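Local atomic coordinates of magnesium and cobalt efflux protein CorC (Neisseria meningitidis, PDB entry 2PLI), a protein that probably takes part in magnesium and cobalt ion transport, the chain here being its transporter-associated domain. Residues 17-22 / 86-91. Sequence-based numbering, arbitrary orientation. Where two conformers were deposited one is given.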
loop_
_atom_site.group_PDB
_atom_site.type_symbol
_atom_site.label_atom_id
_atom_site.label_comp_id
_atom_site.label_asym_id
_atom_site.label_seq_id
_atom_site.Cartn_x
_atom_site.Cartn_y
_atom_site.Cartn_z
ATOM N N SER A 17 6.647 16.785 1.777
ATOM C CA SER A 17 7.448 15.924 0.916
ATOM C C SER A 17 8.478 15.091 1.671
ATOM O O SER A 17 8.796 13.988 1.226
ATOM C CB SER A 17 8.100 16.700 -0.229
ATOM O OG SER A 17 9.125 17.546 0.251
ATOM N N GLU A 18 9.004 15.611 2.796
ATOM C CA GLU A 18 10.023 14.893 3.561
ATOM C C GLU A 18 9.688 14.525 5.019
ATOM O O GLU A 18 10.580 14.325 5.838
ATOM C CB GLU A 18 11.368 15.603 3.476
ATOM C CG GLU A 18 12.019 15.527 2.079
ATOM C CD GLU A 18 12.435 14.091 1.685
ATOM O OE1 GLU A 18 13.248 13.442 2.434
ATOM O OE2 GLU A 18 11.910 13.604 0.640
ATOM N N ARG A 19 8.413 14.344 5.308
ATOM C CA ARG A 19 7.991 13.971 6.655
ATOM C C ARG A 19 6.746 13.126 6.537
ATOM O O ARG A 19 5.862 13.439 5.762
ATOM C CB ARG A 19 7.685 15.235 7.436
ATOM C CG ARG A 19 7.708 15.058 8.883
ATOM C CD ARG A 19 8.270 16.362 9.482
ATOM N NE ARG A 19 7.964 16.394 10.873
ATOM C CZ ARG A 19 6.895 16.962 11.399
ATOM N NH1 ARG A 19 6.032 17.666 10.675
ATOM N NH2 ARG A 19 6.750 16.852 12.678
ATOM N N TRP A 20 6.705 12.048 7.310
ATOM C CA TRP A 20 5.663 11.061 7.190
ATOM C C TRP A 20 5.037 10.685 8.521
ATOM O O TRP A 20 5.750 10.397 9.489
ATOM C CB TRP A 20 6.239 9.781 6.552
ATOM C CG TRP A 20 6.906 10.049 5.266
ATOM C CD1 TRP A 20 6.320 10.078 4.044
ATOM C CD2 TRP A 20 8.290 10.364 5.053
ATOM N NE1 TRP A 20 7.237 10.409 3.075
ATOM C CE2 TRP A 20 8.451 10.614 3.672
ATOM C CE3 TRP A 20 9.411 10.477 5.884
ATOM C CZ2 TRP A 20 9.680 10.952 3.114
ATOM C CZ3 TRP A 20 10.650 10.845 5.309
ATOM C CH2 TRP A 20 10.760 11.061 3.949
ATOM N N ARG A 21 3.712 10.626 8.559
ATOM C CA ARG A 21 3.034 10.115 9.729
ATOM C C ARG A 21 2.723 8.658 9.461
ATOM O O ARG A 21 2.116 8.343 8.413
ATOM C CB ARG A 21 1.748 10.885 9.997
ATOM C CG ARG A 21 1.122 10.427 11.322
ATOM C CD ARG A 21 -0.199 11.154 11.611
ATOM N NE ARG A 21 -0.059 12.590 11.650
ATOM C CZ ARG A 21 -0.551 13.428 10.732
ATOM N NH1 ARG A 21 -1.233 12.980 9.668
ATOM N NH2 ARG A 21 -0.351 14.725 10.870
ATOM N N ILE A 22 3.153 7.774 10.359
ATOM C CA ILE A 22 3.093 6.337 10.072
ATOM C C ILE A 22 2.300 5.578 11.148
ATOM O O ILE A 22 2.589 5.690 12.341
ATOM C CB ILE A 22 4.541 5.744 10.006
ATOM C CG1 ILE A 22 5.380 6.464 8.949
ATOM C CG2 ILE A 22 4.513 4.231 9.708
ATOM C CD1 ILE A 22 6.815 5.956 8.798
HETATM N N MSE A 86 6.032 9.675 13.773
HETATM C CA MSE A 86 6.428 10.676 12.765
HETATM C C MSE A 86 7.853 10.390 12.389
HETATM O O MSE A 86 8.731 10.310 13.269
HETATM C CB MSE A 86 6.311 12.083 13.339
HETATM C CG MSE A 86 6.564 13.195 12.347
HETATM SE SE MSE A 86 5.113 13.315 11.031
HETATM C CE MSE A 86 3.864 14.456 11.932
ATOM N N ALA A 87 8.097 10.240 11.095
ATOM C CA ALA A 87 9.436 9.886 10.603
ATOM C C ALA A 87 9.993 10.975 9.728
ATOM O O ALA A 87 9.243 11.658 8.996
ATOM C CB ALA A 87 9.396 8.622 9.829
ATOM N N THR A 88 11.320 11.136 9.797
ATOM C CA THR A 88 12.043 12.005 8.872
ATOM C C THR A 88 13.358 11.305 8.594
ATOM O O THR A 88 13.785 10.422 9.355
ATOM C CB THR A 88 12.287 13.395 9.449
ATOM O OG1 THR A 88 12.983 13.287 10.689
ATOM C CG2 THR A 88 10.986 14.114 9.656
ATOM N N ARG A 89 13.998 11.697 7.488
ATOM C CA ARG A 89 15.322 11.178 7.130
ATOM C C ARG A 89 16.431 11.827 7.965
ATOM O O ARG A 89 16.465 13.047 8.134
ATOM C CB ARG A 89 15.588 11.390 5.625
ATOM C CG ARG A 89 14.793 10.419 4.732
ATOM C CD ARG A 89 15.337 10.314 3.290
ATOM N NE ARG A 89 14.617 9.300 2.479
ATOM C CZ ARG A 89 14.756 7.971 2.570
ATOM N NH1 ARG A 89 15.567 7.421 3.457
ATOM N NH2 ARG A 89 14.067 7.161 1.761
ATOM N N VAL A 90 17.343 11.005 8.474
ATOM C CA VAL A 90 18.460 11.483 9.291
ATOM C C VAL A 90 19.280 12.451 8.457
ATOM O O VAL A 90 19.426 12.247 7.256
ATOM C CB VAL A 90 19.376 10.317 9.727
ATOM C CG1 VAL A 90 20.084 9.721 8.504
ATOM C CG2 VAL A 90 20.404 10.778 10.777
ATOM N N LYS A 91 19.801 13.503 9.089
ATOM C CA LYS A 91 20.679 14.465 8.396
ATOM C C LYS A 91 22.184 14.331 8.706
ATOM O O LYS A 91 22.652 13.341 9.294
ATOM C CB LYS A 91 20.237 15.905 8.706
ATOM C CG LYS A 91 20.072 16.236 10.192
ATOM C CD LYS A 91 20.175 17.753 10.457
ATOM C CE LYS A 91 21.555 18.181 10.954
ATOM N NZ LYS A 91 21.533 19.567 11.558
HETATM O O HOH W 1 13.188 13.659 5.669
#
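Trp20 and Ala87 form the single hydrogen-bonded pair that zips residues 19-22 to residues 86-89. Trp20 N donates to Ala87 O at 3.1 Å, and Ala87 N returns a shorter, nearly straight bond of 2.8 Å to Trp20 O, each N-H meeting its acceptor in the carbonyl plane. Two residues along each strand, where Glu18 O and Arg89 N would form the next hydrogen-bonded pair, a water steps in: it accepts from Arg89 N (2.8 Å) and donates to Glu18 O (2.7 Å) and, at greater length, to Glu18 OE1. Glu18 can reach it because its chain folds back at chi2 (-66°).

The two strands joined here are antiparallel neighbours inside the sheet of the transporter-associated domain, with strand 12-14 beyond one and strand 70-77 beyond the other. On the sheet face bearing Arg19, Arg21, Met86 and Thr88, Arg19 crosses Met86, a selenomethionine, at about a right angle; the methyl CE lies 3.6 Å above one face of the guanidinium, while Thr88 CG2 lies at its edge and also packs against Arg19 CG at 3.5 Å. The other face carries the buried side chains: Ile22 CD1 touches Ala87 CB at 3.9 Å, and the Trp20 indole turns its edge to the backbone of Thr88 and Arg89.

Phe34 and Phe35 of helix 28-35 meet that indole edge-to-face, holding it between helix and strands. Arg89 NH2 bonds to Phe35 O and to Ser17 OG of the second subunit, carrying the strand end into the subunit interface.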